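Long-range contacts in immunoreactive 84kD antigen PG93 (Porphyromonas gingivalis, PDB 5M11), which serves as an essential bacterial surface component of the type IX secretion system and binds calcium and zinc ions: residues A[24-29]-A[66-71]; A[112-117]-A[237-242]; A[372-377]-A[389-394]. All coordinates share one frame; numbering follows the deposited sequence.

How the contacts relate
Contacts 1 and 2 lie in the same beta-propeller, and contact 3 lies in a second set of blades, its centre about 39 and 42 Å from theirs. Segment 66-71 joins the first two: Ala-69 and Ser-67 pack on Ile-117 and Leu-115, and the two centres are about 10 Å apart. Contact 1 is partly buried and sets the first strands of successive blades side by side, joined by side chains and one lysine hydrogen bond. Contact 2, nearer the surface, links first strands of non-successive blades through an arginine. Contact 3 is fully buried; because its strands are neighbours in one blade, main-chain hydrogen bonds carry it and side chains fill in around them.

Contact 1: A[24-29]-A[66-71]; sequences KAVETP and SSIAYS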
ATOM      1  N   LYS A  24      -3.222 -13.062  12.708  1.00 57.75           N
ATOM      2  CA  LYS A  24      -3.145 -12.947  14.174  1.00 54.11           C
ATOM      3  C   LYS A  24      -4.508 -12.605  14.782  1.00 61.03           C
ATOM      4  O   LYS A  24      -5.351 -12.011  14.101  1.00 65.74           O
ATOM      5  CB  LYS A  24      -2.113 -11.882  14.584  1.00 53.19           C
ATOM      6  CG  LYS A  24      -0.740 -12.467  14.895  1.00 60.23           C
ATOM      7  CD  LYS A  24       0.316 -11.965  13.947  1.00 65.54           C
ATOM      8  CE  LYS A  24       1.627 -12.669  14.138  1.00 71.61           C
ATOM      9  NZ  LYS A  24       2.531 -12.390  12.989  1.00 85.21           N
ATOM     10  N   ALA A  25      -4.712 -12.982  16.066  1.00 53.31           N
ATOM     11  CA  ALA A  25      -5.947 -12.807  16.836  1.00 53.29           C
ATOM     12  C   ALA A  25      -5.639 -12.682  18.320  1.00 55.94           C
ATOM     13  O   ALA A  25      -4.803 -13.429  18.840  1.00 53.18           O
ATOM     14  CB  ALA A  25      -6.870 -13.986  16.602  1.00 55.43           C
ATOM     15  N   VAL A  26      -6.290 -11.720  19.000  1.00 53.48           N
ATOM     16  CA  VAL A  26      -6.122 -11.415  20.430  1.00 51.17           C
ATOM     17  C   VAL A  26      -7.508 -11.204  21.061  1.00 60.60           C
ATOM     18  O   VAL A  26      -8.304 -10.416  20.521  1.00 62.97           O
ATOM     19  CB  VAL A  26      -5.214 -10.153  20.642  1.00 51.78           C
ATOM     20  CG1 VAL A  26      -5.265  -9.630  22.079  1.00 50.38           C
ATOM     21  CG2 VAL A  26      -3.777 -10.395  20.218  1.00 48.44           C
ATOM     22  N   GLU A  27      -7.775 -11.850  22.221  1.00 58.55           N
ATOM     23  CA  GLU A  27      -9.025 -11.645  22.959  1.00 62.52           C
ATOM     24  C   GLU A  27      -8.886 -10.485  23.959  1.00 69.68           C
ATOM     25  O   GLU A  27      -7.924 -10.447  24.721  1.00 67.23           O
ATOM     26  CB  GLU A  27      -9.481 -12.917  23.701  1.00 64.22           C
ATOM     27  CG  GLU A  27     -10.916 -12.805  24.208  1.00 78.06           C
ATOM     28  CD  GLU A  27     -11.338 -13.754  25.308  1.00 93.74           C
ATOM     29  OE1 GLU A  27     -10.825 -14.896  25.335  1.00 82.93           O
ATOM     30  OE2 GLU A  27     -12.221 -13.376  26.112  1.00 84.12           O
ATOM     31  N   THR A  28      -9.874  -9.564  23.953  1.00 71.68           N
ATOM     32  CA  THR A  28     -10.041  -8.376  24.818  1.00 72.66           C
ATOM     33  C   THR A  28     -11.338  -8.612  25.612  1.00 79.25           C
ATOM     34  O   THR A  28     -12.210  -9.279  25.053  1.00 82.02           O
ATOM     35  CB  THR A  28     -10.061  -7.117  23.900  1.00 84.63           C
ATOM     36  OG1 THR A  28      -8.716  -6.798  23.532  1.00 83.65           O
ATOM     37  CG2 THR A  28     -10.789  -5.890  24.501  1.00 85.54           C
ATOM     38  N   PRO A  29     -11.529  -8.104  26.868  1.00 75.50           N
ATOM     39  CA  PRO A  29     -12.804  -8.352  27.588  1.00 78.38           C
ATOM     40  C   PRO A  29     -14.064  -8.054  26.776  1.00 84.86           C
ATOM     41  O   PRO A  29     -15.010  -8.821  26.887  1.00 86.60           O
ATOM     42  CB  PRO A  29     -12.719  -7.432  28.806  1.00 80.46           C
ATOM     43  CG  PRO A  29     -11.263  -7.284  29.051  1.00 80.97           C
ATOM     44  CD  PRO A  29     -10.607  -7.304  27.698  1.00 74.54           C
ATOM     45  N   SER A  66       3.133  -6.371  12.794  1.00 58.21           N
ATOM     46  CA  SER A  66       3.870  -7.632  12.804  1.00 55.94           C
ATOM     47  C   SER A  66       3.386  -8.577  13.917  1.00 58.21           C
ATOM     48  O   SER A  66       3.708  -9.762  13.874  1.00 59.66           O
ATOM     49  CB  SER A  66       5.362  -7.343  12.971  1.00 58.12           C
ATOM     50  OG  SER A  66       6.191  -8.493  13.040  1.00 66.49           O
ATOM     51  N   SER A  67       2.645  -8.070  14.913  1.00 52.74           N
ATOM     52  CA  SER A  67       2.111  -8.836  16.057  1.00 50.90           C
ATOM     53  C   SER A  67       1.416  -7.915  17.073  1.00 54.37           C
ATOM     54  O   SER A  67       1.697  -6.715  17.124  1.00 53.41           O
ATOM     55  CB  SER A  67       3.225  -9.602  16.766  1.00 52.36           C
ATOM     56  OG  SER A  67       2.714 -10.318  17.872  1.00 60.79           O
ATOM     57  N   ILE A  68       0.558  -8.499  17.924  1.00 50.89           N
ATOM     58  CA  ILE A  68      -0.169  -7.787  18.978  1.00 50.51           C
ATOM     59  C   ILE A  68      -0.350  -8.654  20.231  1.00 52.76           C
ATOM     60  O   ILE A  68      -0.284  -9.884  20.152  1.00 52.14           O
ATOM     61  CB  ILE A  68      -1.552  -7.288  18.475  1.00 56.49           C
ATOM     62  CG1 ILE A  68      -2.295  -8.367  17.639  1.00 58.46           C
ATOM     63  CG2 ILE A  68      -1.426  -5.953  17.738  1.00 58.31           C
ATOM     64  CD1 ILE A  68      -3.831  -8.089  17.405  1.00 74.89           C
ATOM     65  N   ALA A  69      -0.606  -8.011  21.379  1.00 48.74           N
ATOM     66  CA  ALA A  69      -0.928  -8.700  22.638  1.00 48.09           C
ATOM     67  C   ALA A  69      -1.609  -7.729  23.616  1.00 52.68           C
ATOM     68  O   ALA A  69      -1.391  -6.519  23.521  1.00 54.29           O
ATOM     69  CB  ALA A  69       0.300  -9.337  23.257  1.00 46.35           C
ATOM     70  N   TYR A  70      -2.462  -8.253  24.523  1.00 47.03           N
ATOM     71  CA  TYR A  70      -3.247  -7.454  25.460  1.00 47.09           C
ATOM     72  C   TYR A  70      -2.783  -7.625  26.900  1.00 51.25           C
ATOM     73  O   TYR A  70      -2.496  -8.730  27.346  1.00 49.89           O
ATOM     74  CB  TYR A  70      -4.735  -7.841  25.327  1.00 49.97           C
ATOM     75  CG  TYR A  70      -5.702  -7.166  26.281  1.00 54.17           C
ATOM     76  CD1 TYR A  70      -6.116  -5.847  26.073  1.00 58.14           C
ATOM     77  CD2 TYR A  70      -6.283  -7.872  27.329  1.00 55.58           C
ATOM     78  CE1 TYR A  70      -7.022  -5.228  26.937  1.00 61.03           C
ATOM     79  CE2 TYR A  70      -7.182  -7.265  28.202  1.00 59.56           C
ATOM     80  CZ  TYR A  70      -7.547  -5.937  28.008  1.00 70.86           C
ATOM     81  OH  TYR A  70      -8.469  -5.358  28.861  1.00 73.24           O
ATOM     82  N   SER A  71      -2.724  -6.525  27.629  1.00 50.55           N
ATOM     83  CA  SER A  71      -2.411  -6.544  29.040  1.00 51.67           C
ATOM     84  C   SER A  71      -3.728  -6.437  29.812  1.00 63.59           C
ATOM     85  O   SER A  71      -4.285  -5.337  29.960  1.00 64.56           O
ATOM     86  CB  SER A  71      -1.449  -5.424  29.417  1.00 53.96           C
ATOM     87  OG  SER A  71      -1.302  -5.411  30.827  1.00 63.94           O
TER
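Strands 24-27 and 66-71 run side by side and almost exactly parallel, 6° apart in direction and 6.9 Å apart at closest approach of their axes, too far for main-chain pairing. Each is the first strand of a four-stranded antiparallel sheet, so the contact joins successive blades of the beta-propeller along their first strands, and side chains fill the gap. At one end Lys-24, its chain bent at chi2, reaches across with NZ 3.0 Å from Ser-66 O. The hydrogen bond is made from above the carbonyl plane, 41° out of it. Ser-66 and Ser-67 form a classic beta bulge opposite Tyr-80 of their own sheet.

Midway, Val-26 aims its two methyls at different neighbours. CG1, anti to the backbone N, lies 3.7 Å from Tyr-70 CB, whereas CG2, beside the backbone N, lies 3.6 Å from Ile-68 CG1. Ile-68 holds CG1 in the crowded position between its own N and carbonyl carbon (chi1 44°), and crosses Val-26 obliquely; Phe-33 and Val-35 of strand 32-36 also touch its side chain.

Tyr-70 buries the most surface in the contact. With CG anti to its backbone N, the ring extends along the loop that follows strand 24-27. Thr-28 OG1 sits over one ring face, 3.8 Å from Tyr-70 CD1. Glu-27 turns away, its carboxylate taken by Lys-45, Ser-278 and Met-275. At the far end Pro-29 meets the phenol obliquely, its CD 3.4 Å from Tyr-70 CZ.

Contact 2: A[112-117]-A[237-242]; sequences LNRLLI and LYVTDR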
ATOM      1  N   LEU A 112      10.084 -10.526  14.958  1.00 43.16           N
ATOM      2  CA  LEU A 112       9.598 -10.887  16.299  1.00 39.89           C
ATOM      3  C   LEU A 112       9.186 -12.348  16.297  1.00 43.62           C
ATOM      4  O   LEU A 112       8.556 -12.820  15.355  1.00 45.42           O
ATOM      5  CB  LEU A 112       8.440  -9.986  16.751  1.00 39.09           C
ATOM      6  CG  LEU A 112       8.120  -9.989  18.230  1.00 41.35           C
ATOM      7  CD1 LEU A 112       8.901  -8.943  18.962  1.00 39.11           C
ATOM      8  CD2 LEU A 112       6.644  -9.734  18.441  1.00 48.36           C
ATOM      9  N   ASN A 113       9.555 -13.060  17.340  1.00 40.01           N
ATOM     10  CA  ASN A 113       9.259 -14.477  17.504  1.00 39.94           C
ATOM     11  C   ASN A 113       8.239 -14.662  18.623  1.00 43.92           C
ATOM     12  O   ASN A 113       7.377 -15.532  18.517  1.00 45.28           O
ATOM     13  CB  ASN A 113      10.557 -15.271  17.785  1.00 40.71           C
ATOM     14  CG  ASN A 113      11.702 -15.006  16.813  1.00 70.59           C
ATOM     15  OD1 ASN A 113      11.566 -15.075  15.573  1.00 64.83           O
ATOM     16  ND2 ASN A 113      12.867 -14.698  17.359  1.00 61.22           N
ATOM     17  N   ARG A 114       8.319 -13.840  19.694  1.00 39.44           N
ATOM     18  CA  ARG A 114       7.384 -13.933  20.821  1.00 38.19           C
ATOM     19  C   ARG A 114       7.111 -12.560  21.449  1.00 41.49           C
ATOM     20  O   ARG A 114       8.035 -11.769  21.666  1.00 41.76           O
ATOM     21  CB  ARG A 114       7.901 -14.928  21.891  1.00 34.53           C
ATOM     22  CG  ARG A 114       6.901 -15.283  22.997  1.00 41.21           C
ATOM     23  CD  ARG A 114       5.735 -16.139  22.527  1.00 43.85           C
ATOM     24  NE  ARG A 114       6.126 -17.508  22.168  1.00 42.96           N
ATOM     25  CZ  ARG A 114       5.426 -18.299  21.352  1.00 50.38           C
ATOM     26  NH1 ARG A 114       4.304 -17.866  20.797  1.00 43.33           N
ATOM     27  NH2 ARG A 114       5.843 -19.531  21.093  1.00 28.18           N
ATOM     28  N   LEU A 115       5.828 -12.291  21.722  1.00 36.79           N
ATOM     29  CA  LEU A 115       5.346 -11.095  22.405  1.00 36.08           C
ATOM     30  C   LEU A 115       4.580 -11.599  23.590  1.00 41.15           C
ATOM     31  O   LEU A 115       3.412 -11.950  23.474  1.00 44.42           O
ATOM     32  CB  LEU A 115       4.496 -10.217  21.468  1.00 37.32           C
ATOM     33  CG  LEU A 115       3.823  -8.919  21.960  1.00 41.18           C
ATOM     34  CD1 LEU A 115       4.673  -8.153  22.951  1.00 40.79           C
ATOM     35  CD2 LEU A 115       3.470  -8.030  20.778  1.00 41.57           C
ATOM     36  N   LEU A 116       5.279 -11.747  24.704  1.00 35.15           N
ATOM     37  CA  LEU A 116       4.750 -12.280  25.938  1.00 33.88           C
ATOM     38  C   LEU A 116       4.384 -11.163  26.918  1.00 37.80           C
ATOM     39  O   LEU A 116       5.264 -10.439  27.367  1.00 37.59           O
ATOM     40  CB  LEU A 116       5.819 -13.213  26.543  1.00 32.63           C
ATOM     41  CG  LEU A 116       5.433 -13.926  27.825  1.00 37.59           C
ATOM     42  CD1 LEU A 116       4.458 -15.061  27.551  1.00 37.73           C
ATOM     43  CD2 LEU A 116       6.656 -14.438  28.524  1.00 42.34           C
ATOM     44  N   ILE A 117       3.102 -11.037  27.280  1.00 35.01           N
ATOM     45  CA  ILE A 117       2.679 -10.028  28.279  1.00 34.60           C
ATOM     46  C   ILE A 117       2.415 -10.716  29.637  1.00 41.30           C
ATOM     47  O   ILE A 117       1.493 -11.537  29.755  1.00 43.18           O
ATOM     48  CB  ILE A 117       1.455  -9.190  27.827  1.00 37.29           C
ATOM     49  CG1 ILE A 117       1.810  -8.332  26.594  1.00 36.50           C
ATOM     50  CG2 ILE A 117       0.916  -8.365  29.003  1.00 37.42           C
ATOM     51  CD1 ILE A 117       0.801  -7.349  26.160  1.00 39.37           C
ATOM     52  N   LEU A 237       3.355 -23.128  17.739  1.00 46.42           N
ATOM     53  CA  LEU A 237       2.944 -22.994  19.151  1.00 44.33           C
ATOM     54  C   LEU A 237       2.436 -21.589  19.435  1.00 48.45           C
ATOM     55  O   LEU A 237       3.188 -20.628  19.309  1.00 49.44           O
ATOM     56  CB  LEU A 237       4.073 -23.358  20.156  1.00 42.08           C
ATOM     57  CG  LEU A 237       3.913 -22.901  21.627  1.00 44.59           C
ATOM     58  CD1 LEU A 237       2.925 -23.751  22.389  1.00 45.29           C
ATOM     59  CD2 LEU A 237       5.199 -22.989  22.356  1.00 44.20           C
ATOM     60  N   TYR A 238       1.175 -21.480  19.855  1.00 44.15           N
ATOM     61  CA  TYR A 238       0.555 -20.215  20.248  1.00 41.92           C
ATOM     62  C   TYR A 238       0.379 -20.286  21.727  1.00 45.41           C
ATOM     63  O   TYR A 238      -0.173 -21.256  22.255  1.00 45.37           O
ATOM     64  CB  TYR A 238      -0.761 -19.941  19.491  1.00 44.10           C
ATOM     65  CG  TYR A 238      -0.540 -20.004  17.999  1.00 47.09           C
ATOM     66  CD1 TYR A 238       0.533 -19.344  17.408  1.00 48.79           C
ATOM     67  CD2 TYR A 238      -1.296 -20.851  17.200  1.00 50.35           C
ATOM     68  CE1 TYR A 238       0.812 -19.480  16.050  1.00 51.01           C
ATOM     69  CE2 TYR A 238      -1.028 -20.991  15.837  1.00 53.28           C
ATOM     70  CZ  TYR A 238       0.027 -20.299  15.267  1.00 59.29           C
ATOM     71  OH  TYR A 238       0.307 -20.393  13.930  1.00 62.79           O
ATOM     72  N   VAL A 239       0.977 -19.327  22.399  1.00 42.41           N
ATOM     73  CA  VAL A 239       0.964 -19.207  23.849  1.00 42.01           C
ATOM     74  C   VAL A 239      -0.224 -18.330  24.206  1.00 48.51           C
ATOM     75  O   VAL A 239      -0.577 -17.406  23.469  1.00 48.96           O
ATOM     76  CB  VAL A 239       2.329 -18.704  24.411  1.00 43.74           C
ATOM     77  CG1 VAL A 239       2.321 -18.612  25.938  1.00 43.09           C
ATOM     78  CG2 VAL A 239       3.455 -19.639  23.967  1.00 42.94           C
ATOM     79  N   THR A 240      -0.888 -18.693  25.305  1.00 46.05           N
ATOM     80  CA  THR A 240      -2.088 -18.058  25.820  1.00 46.73           C
ATOM     81  C   THR A 240      -2.099 -18.281  27.346  1.00 49.42           C
ATOM     82  O   THR A 240      -1.511 -19.250  27.847  1.00 48.38           O
ATOM     83  CB  THR A 240      -3.277 -18.672  25.031  1.00 54.33           C
ATOM     84  OG1 THR A 240      -3.500 -17.936  23.826  1.00 57.83           O
ATOM     85  CG2 THR A 240      -4.519 -18.792  25.806  1.00 49.91           C
ATOM     86  N   ASP A 241      -2.745 -17.361  28.074  1.00 45.54           N
ATOM     87  CA  ASP A 241      -2.953 -17.399  29.516  1.00 45.05           C
ATOM     88  C   ASP A 241      -3.936 -18.527  29.898  1.00 49.12           C
ATOM     89  O   ASP A 241      -3.966 -18.944  31.050  1.00 51.62           O
ATOM     90  CB  ASP A 241      -3.525 -16.046  29.963  1.00 48.94           C
ATOM     91  CG  ASP A 241      -2.537 -14.966  30.384  1.00 60.97           C
ATOM     92  OD1 ASP A 241      -1.317 -15.116  30.096  1.00 57.09           O
ATOM     93  OD2 ASP A 241      -2.975 -13.991  31.039  1.00 70.85           O
ATOM     94  N   ARG A 242      -4.747 -18.993  28.939  1.00 43.67           N
ATOM     95  CA  ARG A 242      -5.743 -20.050  29.069  1.00 45.04           C
ATOM     96  C   ARG A 242      -5.142 -21.464  28.781  1.00 49.17           C
ATOM     97  O   ARG A 242      -5.625 -22.485  29.304  1.00 49.67           O
ATOM     98  CB  ARG A 242      -6.916 -19.749  28.108  1.00 44.31           C
ATOM     99  CG  ARG A 242      -8.041 -20.762  28.085  1.00 49.52           C
ATOM    100  CD  ARG A 242      -8.655 -20.978  29.448  1.00 54.86           C
ATOM    101  NE  ARG A 242      -9.767 -21.920  29.365  1.00 58.26           N
ATOM    102  CZ  ARG A 242      -9.674 -23.215  29.634  1.00 63.80           C
ATOM    103  NH1 ARG A 242      -8.513 -23.746  29.995  1.00 46.05           N
ATOM    104  NH2 ARG A 242     -10.740 -23.994  29.528  1.00 53.29           N
TER
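The two strands, 114-117 and 237-239, are first strands of two blades of one beta-propeller that do not follow each other in the chain; the first strands 150-155 and 196-202 come between them in sequence. Their axes approach to 9.1 Å at an angle of 24°, and the nearest CA pair, Leu-116 with Val-239, is 8.2 Å apart. At that distance the two backbones do not pair, and every contact involves a side chain, one of them reaching a main-chain carbonyl.

The polar part rests on Arg-114. Its chain leaves with CG anti to the backbone N and then bends at chi2 and chi3, both near 70°, which brings the guanidinium to the other strand. There two N-H groups converge on one acceptor: Leu-237 O lies in the guanidinium plane, at its edge, 3.3 Å from Arg-114 NH1 and 3.4 Å from Arg-114 NH2. Both hydrogen bonds are weak, with N-H...O angles near 150°. The stronger anchor lies outside, where NE forms a salt bridge with Asp-152 OD1 of strand 150-155; that bridge probably fixes how the guanidinium is turned.

Van der Waals contacts complete the join. Val-239 points toward strand 114-117 and lays CG2 over the centre of one guanidinium face, 3.5 Å from Arg-114 CZ. Because CG2 stands beside the backbone N while CG1 is anti to it, the second methyl is left to an apolar contact with Leu-116, whose CD1 is a loose 4.4 Å from Val-239 CG1. Tyr-238, between Leu-237 and Val-239, turns away and gives its hydroxyl to Val-269 O. Beside the in-plane carbonyl, Leu-237 crosses the arginine at about a right angle, its CD2 methyl 3.7 Å from Arg-114 NH2.

Contact 3: A[372-377]-A[389-394]; sequences DAIDIA and GTWGNG
Main-chain bonds come first in this antiparallel hairpin, which pairs the first two strands of a four-stranded blade. Trp-391 N gives a nearly straight bond (169°) to Asp-372 O, 2.8 Å away and in the carbonyl plane. Two strand residues share one acceptor, Gly-389 O: Ile-374 N at 2.9 Å and, weakly, Asp-375 N at 3.3 Å. That sharing is a classic beta bulge, and it shifts the register by one between the Ala-373/Thr-390 and Asp-375/Gly-389 pairs. The latter is closed by Gly-389 N to Asp-375 O, 3.0 Å.

Side chains pack around these bonds. Ile-374, with CG1 in the crowded position (chi1 47°), places CD1 obliquely against the indole, 3.4 Å from Trp-391 CE3; Trp-333 meets the same indole.

Further out, Asp-372 OD1 accepts from the backbone N of His-340, a zinc ligand with Asp-315, which ties the hairpin to the backbone of a zinc-binding residue. Asp-375 OD1 lies close to Glu-318 OE2, which may raise the proton affinity of one carboxylate. Past the inverse gamma turn at Trp-391, Gly-394 O accepts from both Thr-390 N and Thr-390 OG1, the latter at 2.7 Å.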
ATOM      1  N   ASP A 372      -0.276 -12.647 -12.744  1.00 81.03           N
ATOM      2  CA  ASP A 372       0.393 -11.412 -13.117  1.00 78.08           C
ATOM      3  C   ASP A 372      -0.444 -10.578 -14.068  1.00 77.49           C
ATOM      4  O   ASP A 372      -0.025 -10.314 -15.199  1.00 76.51           O
ATOM      5  CB  ASP A 372       1.791 -11.682 -13.710  1.00 82.11           C
ATOM      6  CG  ASP A 372       2.552 -12.808 -13.040  1.00 95.86           C
ATOM      7  OD1 ASP A 372       2.963 -12.633 -11.867  1.00 96.38           O
ATOM      8  OD2 ASP A 372       2.731 -13.869 -13.686  1.00104.29           O
ATOM      9  N   ALA A 373      -1.635 -10.162 -13.602  1.00 71.72           N
ATOM     10  CA  ALA A 373      -2.497  -9.230 -14.326  1.00 68.62           C
ATOM     11  C   ALA A 373      -1.816  -7.863 -14.217  1.00 71.11           C
ATOM     12  O   ALA A 373      -1.629  -7.371 -13.105  1.00 70.19           O
ATOM     13  CB  ALA A 373      -3.891  -9.225 -13.714  1.00 68.53           C
ATOM     14  N   ILE A 374      -1.337  -7.307 -15.334  1.00 68.11           N
ATOM     15  CA  ILE A 374      -0.523  -6.088 -15.266  1.00 67.65           C
ATOM     16  C   ILE A 374      -1.092  -4.834 -15.994  1.00 70.19           C
ATOM     17  O   ILE A 374      -0.508  -3.749 -15.827  1.00 70.30           O
ATOM     18  CB  ILE A 374       0.906  -6.384 -15.784  1.00 72.56           C
ATOM     19  CG1 ILE A 374       0.874  -7.159 -17.108  1.00 73.90           C
ATOM     20  CG2 ILE A 374       1.728  -7.109 -14.729  1.00 75.70           C
ATOM     21  CD1 ILE A 374       1.883  -6.784 -17.964  1.00 84.69           C
ATOM     22  N   ASP A 375      -2.173  -4.959 -16.797  1.00 64.40           N
ATOM     23  CA  ASP A 375      -2.758  -3.787 -17.460  1.00 61.82           C
ATOM     24  C   ASP A 375      -4.273  -3.943 -17.671  1.00 63.83           C
ATOM     25  O   ASP A 375      -4.789  -5.044 -17.874  1.00 63.41           O
ATOM     26  CB  ASP A 375      -2.055  -3.440 -18.797  1.00 64.00           C
ATOM     27  CG  ASP A 375      -1.931  -1.944 -19.133  1.00 75.89           C
ATOM     28  OD1 ASP A 375      -2.701  -1.124 -18.561  1.00 74.32           O
ATOM     29  OD2 ASP A 375      -1.093  -1.597 -19.989  1.00 85.45           O
ATOM     30  N   ILE A 376      -4.972  -2.808 -17.579  1.00 59.72           N
ATOM     31  CA  ILE A 376      -6.410  -2.680 -17.765  1.00 59.65           C
ATOM     32  C   ILE A 376      -6.672  -1.759 -18.949  1.00 63.62           C
ATOM     33  O   ILE A 376      -5.873  -0.849 -19.231  1.00 63.61           O
ATOM     34  CB  ILE A 376      -7.123  -2.142 -16.485  1.00 62.49           C
ATOM     35  CG1 ILE A 376      -6.493  -2.682 -15.156  1.00 64.26           C
ATOM     36  CG2 ILE A 376      -8.649  -2.388 -16.537  1.00 63.00           C
ATOM     37  CD1 ILE A 376      -6.800  -4.167 -14.764  1.00 74.61           C
ATOM     38  N   ALA A 377      -7.789  -2.015 -19.652  1.00 59.24           N
ATOM     39  CA  ALA A 377      -8.305  -1.197 -20.743  1.00 57.78           C
ATOM     40  C   ALA A 377      -9.807  -1.225 -20.641  1.00 60.30           C
ATOM     41  O   ALA A 377     -10.395  -2.293 -20.742  1.00 61.82           O
ATOM     42  CB  ALA A 377      -7.818  -1.695 -22.096  1.00 58.97           C
ATOM     43  N   GLY A 389      -4.699  -7.525 -19.470  1.00 60.41           N
ATOM     44  CA  GLY A 389      -3.501  -8.135 -20.019  1.00 61.82           C
ATOM     45  C   GLY A 389      -2.676  -8.760 -18.923  1.00 68.21           C
ATOM     46  O   GLY A 389      -2.246  -8.062 -17.995  1.00 68.37           O
ATOM     47  N   THR A 390      -2.501 -10.091 -18.995  1.00 65.98           N
ATOM     48  CA  THR A 390      -1.684 -10.845 -18.051  1.00 67.75           C
ATOM     49  C   THR A 390      -0.316 -11.107 -18.667  1.00 72.86           C
ATOM     50  O   THR A 390      -0.211 -11.409 -19.864  1.00 73.06           O
ATOM     51  CB  THR A 390      -2.348 -12.152 -17.620  1.00 81.81           C
ATOM     52  OG1 THR A 390      -2.616 -12.940 -18.775  1.00 85.71           O
ATOM     53  CG2 THR A 390      -3.615 -11.934 -16.792  1.00 79.35           C
ATOM     54  N   TRP A 391       0.736 -10.981 -17.854  1.00 69.90           N
ATOM     55  CA  TRP A 391       2.083 -11.212 -18.340  1.00 71.43           C
ATOM     56  C   TRP A 391       2.399 -12.719 -18.262  1.00 78.30           C
ATOM     57  O   TRP A 391       2.878 -13.221 -17.239  1.00 79.90           O
ATOM     58  CB  TRP A 391       3.085 -10.340 -17.575  1.00 69.73           C
ATOM     59  CG  TRP A 391       4.353 -10.095 -18.328  1.00 71.86           C
ATOM     60  CD1 TRP A 391       5.587 -10.589 -18.028  1.00 77.71           C
ATOM     61  CD2 TRP A 391       4.511  -9.298 -19.511  1.00 70.43           C
ATOM     62  NE1 TRP A 391       6.505 -10.158 -18.954  1.00 78.08           N
ATOM     63  CE2 TRP A 391       5.871  -9.364 -19.879  1.00 76.99           C
ATOM     64  CE3 TRP A 391       3.624  -8.573 -20.330  1.00 69.00           C
ATOM     65  CZ2 TRP A 391       6.367  -8.726 -21.027  1.00 76.01           C
ATOM     66  CZ3 TRP A 391       4.117  -7.949 -21.468  1.00 70.08           C
ATOM     67  CH2 TRP A 391       5.470  -8.036 -21.811  1.00 72.99           C
ATOM     68  N   GLY A 392       2.045 -13.424 -19.340  1.00 74.91           N
ATOM     69  CA  GLY A 392       2.229 -14.862 -19.470  1.00 77.97           C
ATOM     70  C   GLY A 392       0.981 -15.671 -19.775  1.00 83.11           C
ATOM     71  O   GLY A 392       1.089 -16.708 -20.427  1.00 86.20           O
ATOM     72  N   ASN A 393      -0.212 -15.221 -19.331  1.00 78.28           N
ATOM     73  CA  ASN A 393      -1.459 -15.982 -19.520  1.00 79.51           C
ATOM     74  C   ASN A 393      -2.450 -15.443 -20.607  1.00 80.93           C
ATOM     75  O   ASN A 393      -3.527 -16.027 -20.793  1.00 81.62           O
ATOM     76  CB  ASN A 393      -2.198 -16.116 -18.189  1.00 83.30           C
ATOM     77  CG  ASN A 393      -1.597 -17.156 -17.282  1.00113.23           C
ATOM     78  OD1 ASN A 393      -1.690 -18.373 -17.532  1.00105.18           O
ATOM     79  ND2 ASN A 393      -0.970 -16.690 -16.203  1.00107.95           N
ATOM     80  N   GLY A 394      -2.085 -14.378 -21.313  1.00 74.14           N
ATOM     81  CA  GLY A 394      -2.909 -13.842 -22.393  1.00 71.41           C
ATOM     82  C   GLY A 394      -3.774 -12.638 -22.082  1.00 68.88           C
ATOM     83  O   GLY A 394      -3.523 -11.913 -21.120  1.00 66.25           O
TER